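Uncharacterized protein YycE (Bacillus subtilis, PDB 1TWU) is of unknown function but belongs to the vicinal oxygen chelate superfamily and is a putative relative of glyoxalase and fosfomycin resistance proteins. Local coordinates at residues D23-F28 with E121-W126; D78-F83 with G125-F130. One frame throughout, in Å; residues are numbered along the deposited sequence.

Contact 1: residues D23-F28 with E121-W126; sequences DEIIRF and EDPDGW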
ATOM      1  N   ASP A  23     -18.491   1.808  -5.429  1.00 29.98           N
ATOM      2  CA  ASP A  23     -19.511   1.443  -4.461  1.00 31.05           C
ATOM      3  C   ASP A  23     -19.206   0.079  -3.863  1.00 30.54           C
ATOM      4  O   ASP A  23     -19.408  -0.137  -2.670  1.00 30.60           O
ATOM      5  CB  ASP A  23     -20.889   1.445  -5.108  1.00 35.04           C
ATOM      6  CG  ASP A  23     -21.378   2.850  -5.429  1.00 40.05           C
ATOM      7  OD1 ASP A  23     -21.295   3.736  -4.542  1.00 41.64           O
ATOM      8  OD2 ASP A  23     -21.853   3.066  -6.567  1.00 44.29           O
ATOM      9  N   GLU A  24     -18.718  -0.840  -4.693  1.00 30.01           N
ATOM     10  CA  GLU A  24     -18.364  -2.176  -4.223  1.00 30.90           C
ATOM     11  C   GLU A  24     -17.195  -2.079  -3.251  1.00 29.51           C
ATOM     12  O   GLU A  24     -17.150  -2.778  -2.235  1.00 28.79           O
ATOM     13  CB  GLU A  24     -17.972  -3.065  -5.397  1.00 32.25           C
ATOM     14  CG  GLU A  24     -19.148  -3.506  -6.215  1.00 36.52           C
ATOM     15  CD  GLU A  24     -20.243  -4.110  -5.352  1.00 40.16           C
ATOM     16  OE1 GLU A  24     -19.924  -4.906  -4.442  1.00 39.79           O
ATOM     17  OE2 GLU A  24     -21.426  -3.792  -5.588  1.00 42.94           O
ATOM     18  N   ILE A  25     -16.249  -1.210  -3.588  1.00 27.36           N
ATOM     19  CA  ILE A  25     -15.073  -0.972  -2.768  1.00 26.19           C
ATOM     20  C   ILE A  25     -15.504  -0.436  -1.395  1.00 25.55           C
ATOM     21  O   ILE A  25     -14.985  -0.865  -0.358  1.00 25.80           O
ATOM     22  CB  ILE A  25     -14.120   0.038  -3.473  1.00 25.20           C
ATOM     23  CG1 ILE A  25     -13.456  -0.636  -4.677  1.00 24.97           C
ATOM     24  CG2 ILE A  25     -13.094   0.577  -2.503  1.00 25.01           C
ATOM     25  CD1 ILE A  25     -12.552  -1.810  -4.326  1.00 22.90           C
ATOM     26  N   ILE A  26     -16.462   0.487  -1.393  1.00 24.64           N
ATOM     27  CA  ILE A  26     -16.958   1.065  -0.148  1.00 26.09           C
ATOM     28  C   ILE A  26     -17.633   0.013   0.737  1.00 26.97           C
ATOM     29  O   ILE A  26     -17.445   0.003   1.959  1.00 26.07           O
ATOM     30  CB  ILE A  26     -17.940   2.221  -0.436  1.00 26.09           C
ATOM     31  CG1 ILE A  26     -17.178   3.378  -1.079  1.00 25.69           C
ATOM     32  CG2 ILE A  26     -18.611   2.680   0.847  1.00 27.45           C
ATOM     33  CD1 ILE A  26     -18.059   4.506  -1.560  1.00 24.99           C
ATOM     34  N   ARG A  27     -18.414  -0.873   0.123  1.00 26.16           N
ATOM     35  CA  ARG A  27     -19.081  -1.929   0.876  1.00 26.33           C
ATOM     36  C   ARG A  27     -18.065  -2.845   1.560  1.00 25.85           C
ATOM     37  O   ARG A  27     -18.235  -3.216   2.719  1.00 25.97           O
ATOM     38  CB  ARG A  27     -19.980  -2.764  -0.036  1.00 24.67           C
ATOM     39  CG  ARG A  27     -20.602  -3.959   0.679  1.00 24.38           C
ATOM     40  CD  ARG A  27     -21.631  -4.646  -0.191  1.00 25.46           C
ATOM     41  NE  ARG A  27     -22.372  -5.698   0.507  1.00 24.40           N
ATOM     42  CZ  ARG A  27     -21.984  -6.966   0.603  1.00 23.60           C
ATOM     43  NH1 ARG A  27     -20.849  -7.366   0.050  1.00 22.93           N
ATOM     44  NH2 ARG A  27     -22.750  -7.842   1.235  1.00 24.63           N
ATOM     45  N   PHE A  28     -17.007  -3.204   0.840  1.00 25.22           N
ATOM     46  CA  PHE A  28     -15.978  -4.081   1.388  1.00 24.11           C
ATOM     47  C   PHE A  28     -15.199  -3.420   2.520  1.00 25.34           C
ATOM     48  O   PHE A  28     -15.073  -3.982   3.616  1.00 23.98           O
ATOM     49  CB  PHE A  28     -14.988  -4.492   0.290  1.00 24.06           C
ATOM     50  CG  PHE A  28     -13.855  -5.368   0.783  1.00 23.14           C
ATOM     51  CD1 PHE A  28     -14.028  -6.743   0.938  1.00 22.33           C
ATOM     52  CD2 PHE A  28     -12.618  -4.814   1.108  1.00 21.35           C
ATOM     53  CE1 PHE A  28     -12.985  -7.554   1.409  1.00 20.85           C
ATOM     54  CE2 PHE A  28     -11.574  -5.612   1.579  1.00 21.00           C
ATOM     55  CZ  PHE A  28     -11.758  -6.986   1.730  1.00 20.04           C
ATOM     56  N   GLU A 121     -10.139 -11.844  -1.032  1.00 27.58           N
ATOM     57  CA  GLU A 121      -9.957 -10.883  -2.122  1.00 28.93           C
ATOM     58  C   GLU A 121     -10.958  -9.747  -1.995  1.00 27.76           C
ATOM     59  O   GLU A 121     -12.122  -9.975  -1.663  1.00 26.50           O
ATOM     60  CB  GLU A 121     -10.156 -11.535  -3.483  1.00 30.86           C
ATOM     61  CG  GLU A 121      -9.158 -12.594  -3.837  1.00 35.73           C
ATOM     62  CD  GLU A 121      -9.272 -12.991  -5.296  1.00 38.49           C
ATOM     63  OE1 GLU A 121     -10.410 -13.234  -5.758  1.00 38.22           O
ATOM     64  OE2 GLU A 121      -8.226 -13.057  -5.978  1.00 41.45           O
ATOM     65  N   ASP A 122     -10.510  -8.521  -2.253  1.00 27.46           N
ATOM     66  CA  ASP A 122     -11.418  -7.388  -2.175  1.00 26.47           C
ATOM     67  C   ASP A 122     -12.146  -7.361  -3.522  1.00 25.18           C
ATOM     68  O   ASP A 122     -11.830  -8.162  -4.403  1.00 24.01           O
ATOM     69  CB  ASP A 122     -10.638  -6.093  -1.845  1.00 25.61           C
ATOM     70  CG  ASP A 122     -10.030  -5.404  -3.062  1.00 28.20           C
ATOM     71  OD1 ASP A 122      -9.887  -6.018  -4.143  1.00 29.62           O
ATOM     72  OD2 ASP A 122      -9.669  -4.215  -2.917  1.00 26.87           O
ATOM     73  N   PRO A 123     -13.137  -6.472  -3.698  1.00 24.65           N
ATOM     74  CA  PRO A 123     -13.872  -6.414  -4.966  1.00 24.33           C
ATOM     75  C   PRO A 123     -13.037  -6.408  -6.257  1.00 24.89           C
ATOM     76  O   PRO A 123     -13.494  -6.899  -7.296  1.00 24.47           O
ATOM     77  CB  PRO A 123     -14.712  -5.147  -4.814  1.00 23.95           C
ATOM     78  CG  PRO A 123     -14.964  -5.096  -3.349  1.00 24.25           C
ATOM     79  CD  PRO A 123     -13.617  -5.433  -2.772  1.00 24.05           C
ATOM     80  N   ASP A 124     -11.821  -5.868  -6.198  1.00 23.41           N
ATOM     81  CA  ASP A 124     -10.981  -5.806  -7.387  1.00 23.56           C
ATOM     82  C   ASP A 124      -9.800  -6.760  -7.409  1.00 23.91           C
ATOM     83  O   ASP A 124      -8.854  -6.560  -8.171  1.00 23.74           O
ATOM     84  CB  ASP A 124     -10.492  -4.375  -7.626  1.00 24.69           C
ATOM     85  CG  ASP A 124     -11.623  -3.433  -8.012  1.00 26.76           C
ATOM     86  OD1 ASP A 124     -12.470  -3.833  -8.843  1.00 25.81           O
ATOM     87  OD2 ASP A 124     -11.659  -2.294  -7.495  1.00 26.65           O
ATOM     88  N   GLY A 125      -9.851  -7.788  -6.567  1.00 23.94           N
ATOM     89  CA  GLY A 125      -8.799  -8.787  -6.560  1.00 23.31           C
ATOM     90  C   GLY A 125      -7.551  -8.519  -5.754  1.00 24.45           C
ATOM     91  O   GLY A 125      -6.571  -9.254  -5.882  1.00 24.23           O
ATOM     92  N   TRP A 126      -7.555  -7.463  -4.948  1.00 24.08           N
ATOM     93  CA  TRP A 126      -6.394  -7.181  -4.118  1.00 23.40           C
ATOM     94  C   TRP A 126      -6.468  -8.233  -3.014  1.00 23.55           C
ATOM     95  O   TRP A 126      -7.551  -8.510  -2.503  1.00 23.29           O
ATOM     96  CB  TRP A 126      -6.475  -5.766  -3.533  1.00 21.75           C
ATOM     97  CG  TRP A 126      -5.151  -5.257  -3.007  1.00 21.53           C
ATOM     98  CD1 TRP A 126      -3.901  -5.753  -3.293  1.00 21.13           C
ATOM     99  CD2 TRP A 126      -4.943  -4.129  -2.146  1.00 20.94           C
ATOM    100  NE1 TRP A 126      -2.938  -5.004  -2.664  1.00 20.35           N
ATOM    101  CE2 TRP A 126      -3.547  -4.002  -1.954  1.00 20.71           C
ATOM    102  CE3 TRP A 126      -5.799  -3.210  -1.523  1.00 18.85           C
ATOM    103  CZ2 TRP A 126      -2.991  -2.989  -1.163  1.00 19.83           C
ATOM    104  CZ3 TRP A 126      -5.245  -2.203  -0.740  1.00 17.48           C
ATOM    105  CH2 TRP A 126      -3.854  -2.104  -0.568  1.00 17.72           C
TER
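Pro123 sets its ring against one side of helix 22-32, between Glu24, Ile25 and Phe28, so a hairpin turn is joined to the helix by packing, with no hydrogen bond between 23-28 and 121-126. Pro123 CD lies 3.5 Å from Phe28 CB, Pro123 CG rests 3.4 Å from Glu24 O, and Pro123 CB meets Glu24 CB and Ile25 CD1.

The aromatic part is CH-pi. Phe28 CG stands anti to the backbone N (chi1 178°), and the ring receives Asp122 CB over one face, 3.8 Å from its centroid and shifted toward the rim. Ring and carboxylate planes are 87° apart.

Polar bonds shape the turn. Asp122 to Gly125 form a type I beta turn, and Asp122 OD1 accepts from Asp124 N at 2.8 Å, an Asx turn, and from Trp126 N at 2.9 Å, the two donors arriving from opposite faces of the carboxylate. Asp122 OD2 is hydrogen-bonded to Tyr29 OH, one residue beyond 23-28 on the helix. Ile25 CD1 touches Asp124 OD2 at 3.3 Å without a bond; that oxygen is hydrogen-bonded to Thr19 OG1, and OD1 to Gln21 NE2.

The turn links strands 117-121 and 127-131, and Phe28 also packs edge-to-face with Tyr103.

Contact 2: residues D78-F83 with G125-F130; sequences DSLLVF and GWRIVF
Strands 80-83 and 127-130 run parallel, their axes 4.7 Å apart and 21° from alignment, pairing Leu80 to Phe83 with Arg127 to Phe130. They are the first and fourth strands of a 1-4-3-2 sheet, the beta-alpha-beta-beta-beta module of the vicinal oxygen chelate fold. After a weak bond from Arg127 N to Ser79 O, Leu81 N to Arg127 O, Val129 N to Leu81 O and Phe83 N to Val129 O form the ladder; the last is short (2.7 Å) and nearly straight.

On the face of Leu81, Ile128 and the two phenylalanines, Leu81 CB sits over the six-membered ring of Trp126, 3.9 Å from its centroid; Trp126 CG is anti to the backbone N (chi1 -163°). Leu81 CD2 lies 3.8 Å from Trp126 CZ3 of the same ring, and Ile128 CD1 touches Leu81 CB. The Phe83 and Phe130 rings are nearly parallel (17°) with little overlap, Phe83 CD2 meeting Phe130 CE1; Ile128 CG2 lies at the edge of the Phe83 ring. The Phe130 side chain packs on helix 88-100. On the other face, Leu80 CD1 meets Arg127 CB at 3.5 Å, and Leu80, Val82 and Val129 touch Trp113 of helix 111-114.

Strand 80-84 pairs antiparallel with a strand of the second subunit, continuing the sheet. Where the strand pair begins, one water in the Trp126 indole plane accepts from NE1 at 3.1 Å, donates to Leu80 O and is hydrogen-bonded to Ser79 OG.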
ATOM      1  N   ASP A  78       0.435 -12.042  -5.693  1.00 28.34           N
ATOM      2  CA  ASP A  78       1.487 -11.732  -4.731  1.00 28.21           C
ATOM      3  C   ASP A  78       1.437 -10.280  -4.248  1.00 27.35           C
ATOM      4  O   ASP A  78       2.310  -9.833  -3.502  1.00 26.10           O
ATOM      5  CB  ASP A  78       2.869 -12.010  -5.330  1.00 32.37           C
ATOM      6  CG  ASP A  78       3.154 -13.491  -5.488  1.00 34.91           C
ATOM      7  OD1 ASP A  78       2.554 -14.298  -4.749  1.00 38.22           O
ATOM      8  OD2 ASP A  78       4.000 -13.845  -6.338  1.00 38.93           O
ATOM      9  N   SER A  79       0.427  -9.541  -4.691  1.00 26.95           N
ATOM     10  CA  SER A  79       0.262  -8.152  -4.282  1.00 27.66           C
ATOM     11  C   SER A  79      -0.713  -8.188  -3.100  1.00 27.47           C
ATOM     12  O   SER A  79      -1.920  -8.402  -3.275  1.00 26.59           O
ATOM     13  CB  SER A  79      -0.298  -7.329  -5.438  1.00 27.47           C
ATOM     14  OG  SER A  79      -0.141  -5.955  -5.165  1.00 32.03           O
ATOM     15  N   LEU A  80      -0.170  -7.982  -1.900  1.00 25.47           N
ATOM     16  CA  LEU A  80      -0.938  -8.067  -0.663  1.00 23.75           C
ATOM     17  C   LEU A  80      -1.041  -6.818   0.218  1.00 24.51           C
ATOM     18  O   LEU A  80      -0.268  -5.863   0.097  1.00 24.35           O
ATOM     19  CB  LEU A  80      -0.339  -9.168   0.223  1.00 20.99           C
ATOM     20  CG  LEU A  80      -0.184 -10.661  -0.105  1.00 23.05           C
ATOM     21  CD1 LEU A  80      -0.600 -10.986  -1.521  1.00 19.95           C
ATOM     22  CD2 LEU A  80       1.266 -11.061   0.169  1.00 19.21           C
ATOM     23  N   LEU A  81      -2.024  -6.869   1.113  1.00 24.46           N
ATOM     24  CA  LEU A  81      -2.248  -5.860   2.144  1.00 23.33           C
ATOM     25  C   LEU A  81      -2.395  -6.789   3.345  1.00 23.27           C
ATOM     26  O   LEU A  81      -3.396  -7.491   3.473  1.00 23.12           O
ATOM     27  CB  LEU A  81      -3.543  -5.064   1.939  1.00 21.66           C
ATOM     28  CG  LEU A  81      -3.884  -4.179   3.156  1.00 22.41           C
ATOM     29  CD1 LEU A  81      -2.715  -3.262   3.472  1.00 21.02           C
ATOM     30  CD2 LEU A  81      -5.135  -3.355   2.892  1.00 22.18           C
ATOM     31  N   VAL A  82      -1.385  -6.820   4.203  1.00 23.31           N
ATOM     32  CA  VAL A  82      -1.413  -7.712   5.350  1.00 23.42           C
ATOM     33  C   VAL A  82      -1.742  -7.065   6.693  1.00 25.01           C
ATOM     34  O   VAL A  82      -1.113  -6.089   7.109  1.00 24.43           O
ATOM     35  CB  VAL A  82      -0.068  -8.459   5.500  1.00 22.68           C
ATOM     36  CG1 VAL A  82      -0.204  -9.558   6.548  1.00 20.87           C
ATOM     37  CG2 VAL A  82       0.365  -9.044   4.166  1.00 23.54           C
ATOM     38  N   PHE A  83      -2.743  -7.626   7.364  1.00 26.23           N
ATOM     39  CA  PHE A  83      -3.155  -7.164   8.680  1.00 26.74           C
ATOM     40  C   PHE A  83      -2.686  -8.226   9.668  1.00 27.98           C
ATOM     41  O   PHE A  83      -3.124  -9.372   9.587  1.00 28.84           O
ATOM     42  CB  PHE A  83      -4.676  -7.056   8.762  1.00 27.51           C
ATOM     43  CG  PHE A  83      -5.248  -5.844   8.075  1.00 29.02           C
ATOM     44  CD1 PHE A  83      -5.070  -4.571   8.616  1.00 27.42           C
ATOM     45  CD2 PHE A  83      -5.992  -5.978   6.902  1.00 28.33           C
ATOM     46  CE1 PHE A  83      -5.630  -3.452   8.001  1.00 27.29           C
ATOM     47  CE2 PHE A  83      -6.553  -4.864   6.279  1.00 28.48           C
ATOM     48  CZ  PHE A  83      -6.373  -3.597   6.831  1.00 27.83           C
ATOM     49  N   GLY A 125      -9.851  -7.788  -6.567  1.00 23.94           N
ATOM     50  CA  GLY A 125      -8.799  -8.787  -6.560  1.00 23.31           C
ATOM     51  C   GLY A 125      -7.551  -8.519  -5.754  1.00 24.45           C
ATOM     52  O   GLY A 125      -6.571  -9.254  -5.882  1.00 24.23           O
ATOM     53  N   TRP A 126      -7.555  -7.463  -4.948  1.00 24.08           N
ATOM     54  CA  TRP A 126      -6.394  -7.181  -4.118  1.00 23.40           C
ATOM     55  C   TRP A 126      -6.468  -8.233  -3.014  1.00 23.55           C
ATOM     56  O   TRP A 126      -7.551  -8.510  -2.503  1.00 23.29           O
ATOM     57  CB  TRP A 126      -6.475  -5.766  -3.533  1.00 21.75           C
ATOM     58  CG  TRP A 126      -5.151  -5.257  -3.007  1.00 21.53           C
ATOM     59  CD1 TRP A 126      -3.901  -5.753  -3.293  1.00 21.13           C
ATOM     60  CD2 TRP A 126      -4.943  -4.129  -2.146  1.00 20.94           C
ATOM     61  NE1 TRP A 126      -2.938  -5.004  -2.664  1.00 20.35           N
ATOM     62  CE2 TRP A 126      -3.547  -4.002  -1.954  1.00 20.71           C
ATOM     63  CE3 TRP A 126      -5.799  -3.210  -1.523  1.00 18.85           C
ATOM     64  CZ2 TRP A 126      -2.991  -2.989  -1.163  1.00 19.83           C
ATOM     65  CZ3 TRP A 126      -5.245  -2.203  -0.740  1.00 17.48           C
ATOM     66  CH2 TRP A 126      -3.854  -2.104  -0.568  1.00 17.72           C
ATOM     67  N   ARG A 127      -5.331  -8.838  -2.675  1.00 23.58           N
ATOM     68  CA  ARG A 127      -5.283  -9.876  -1.646  1.00 24.72           C
ATOM     69  C   ARG A 127      -5.173  -9.286  -0.234  1.00 24.99           C
ATOM     70  O   ARG A 127      -4.138  -8.740   0.150  1.00 23.51           O
ATOM     71  CB  ARG A 127      -4.098 -10.823  -1.899  1.00 26.62           C
ATOM     72  CG  ARG A 127      -4.157 -11.634  -3.202  1.00 29.25           C
ATOM     73  CD  ARG A 127      -5.270 -12.659  -3.174  1.00 30.92           C
ATOM     74  NE  ARG A 127      -5.436 -13.372  -4.442  1.00 34.17           N
ATOM     75  CZ  ARG A 127      -4.848 -14.526  -4.757  1.00 35.14           C
ATOM     76  NH1 ARG A 127      -4.032 -15.129  -3.904  1.00 35.61           N
ATOM     77  NH2 ARG A 127      -5.109 -15.098  -5.921  1.00 36.05           N
ATOM     78  N   ILE A 128      -6.252  -9.397   0.532  1.00 23.39           N
ATOM     79  CA  ILE A 128      -6.266  -8.889   1.897  1.00 23.44           C
ATOM     80  C   ILE A 128      -5.960 -10.071   2.829  1.00 23.97           C
ATOM     81  O   ILE A 128      -6.752 -11.012   2.965  1.00 22.45           O
ATOM     82  CB  ILE A 128      -7.644  -8.259   2.251  1.00 22.06           C
ATOM     83  CG1 ILE A 128      -8.113  -7.345   1.113  1.00 21.30           C
ATOM     84  CG2 ILE A 128      -7.537  -7.448   3.542  1.00 22.31           C
ATOM     85  CD1 ILE A 128      -7.118  -6.271   0.730  1.00 20.56           C
ATOM     86  N   VAL A 129      -4.798 -10.021   3.467  1.00 24.38           N
ATOM     87  CA  VAL A 129      -4.381 -11.096   4.351  1.00 24.15           C
ATOM     88  C   VAL A 129      -4.493 -10.747   5.829  1.00 25.32           C
ATOM     89  O   VAL A 129      -4.176  -9.638   6.259  1.00 24.46           O
ATOM     90  CB  VAL A 129      -2.919 -11.520   4.041  1.00 23.04           C
ATOM     91  CG1 VAL A 129      -2.549 -12.787   4.817  1.00 21.38           C
ATOM     92  CG2 VAL A 129      -2.762 -11.738   2.548  1.00 23.65           C
ATOM     93  N   PHE A 130      -4.967 -11.714   6.599  1.00 26.52           N
ATOM     94  CA  PHE A 130      -5.096 -11.570   8.041  1.00 28.21           C
ATOM     95  C   PHE A 130      -4.191 -12.659   8.625  1.00 28.99           C
ATOM     96  O   PHE A 130      -4.515 -13.849   8.576  1.00 28.44           O
ATOM     97  CB  PHE A 130      -6.559 -11.762   8.440  1.00 28.51           C
ATOM     98  CG  PHE A 130      -7.478 -10.750   7.819  1.00 29.15           C
ATOM     99  CD1 PHE A 130      -7.737  -9.538   8.456  1.00 30.51           C
ATOM    100  CD2 PHE A 130      -8.036 -10.980   6.564  1.00 28.23           C
ATOM    101  CE1 PHE A 130      -8.539  -8.563   7.853  1.00 30.40           C
ATOM    102  CE2 PHE A 130      -8.835 -10.018   5.951  1.00 28.93           C
ATOM    103  CZ  PHE A 130      -9.087  -8.804   6.597  1.00 29.57           C
TER
HETATM  104  O   HOH W   1       0.176  -4.626  -2.472  1.00 27.02           O

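The two contacts share Gly125 and Trp126 and follow one piece of chain from turn to strand, yet differ in chemistry. Contact 1 is partly buried and joins a helix of the first half of the chain to a turn of the second half, by side-chain packing; its polar bonds serve mainly the turn's own shape. Contact 2 is buried, lies within the second sheet, and rests on a regular backbone ladder flanked by apolar side chains. They touch directly: Phe28 CZ packs 3.7 Å from Ile128 CG1, and Glu121 OE2 forms a salt bridge with Arg127 NE. Ile128, a member of the strand pair, is thus where the sheet meets helix 22-32.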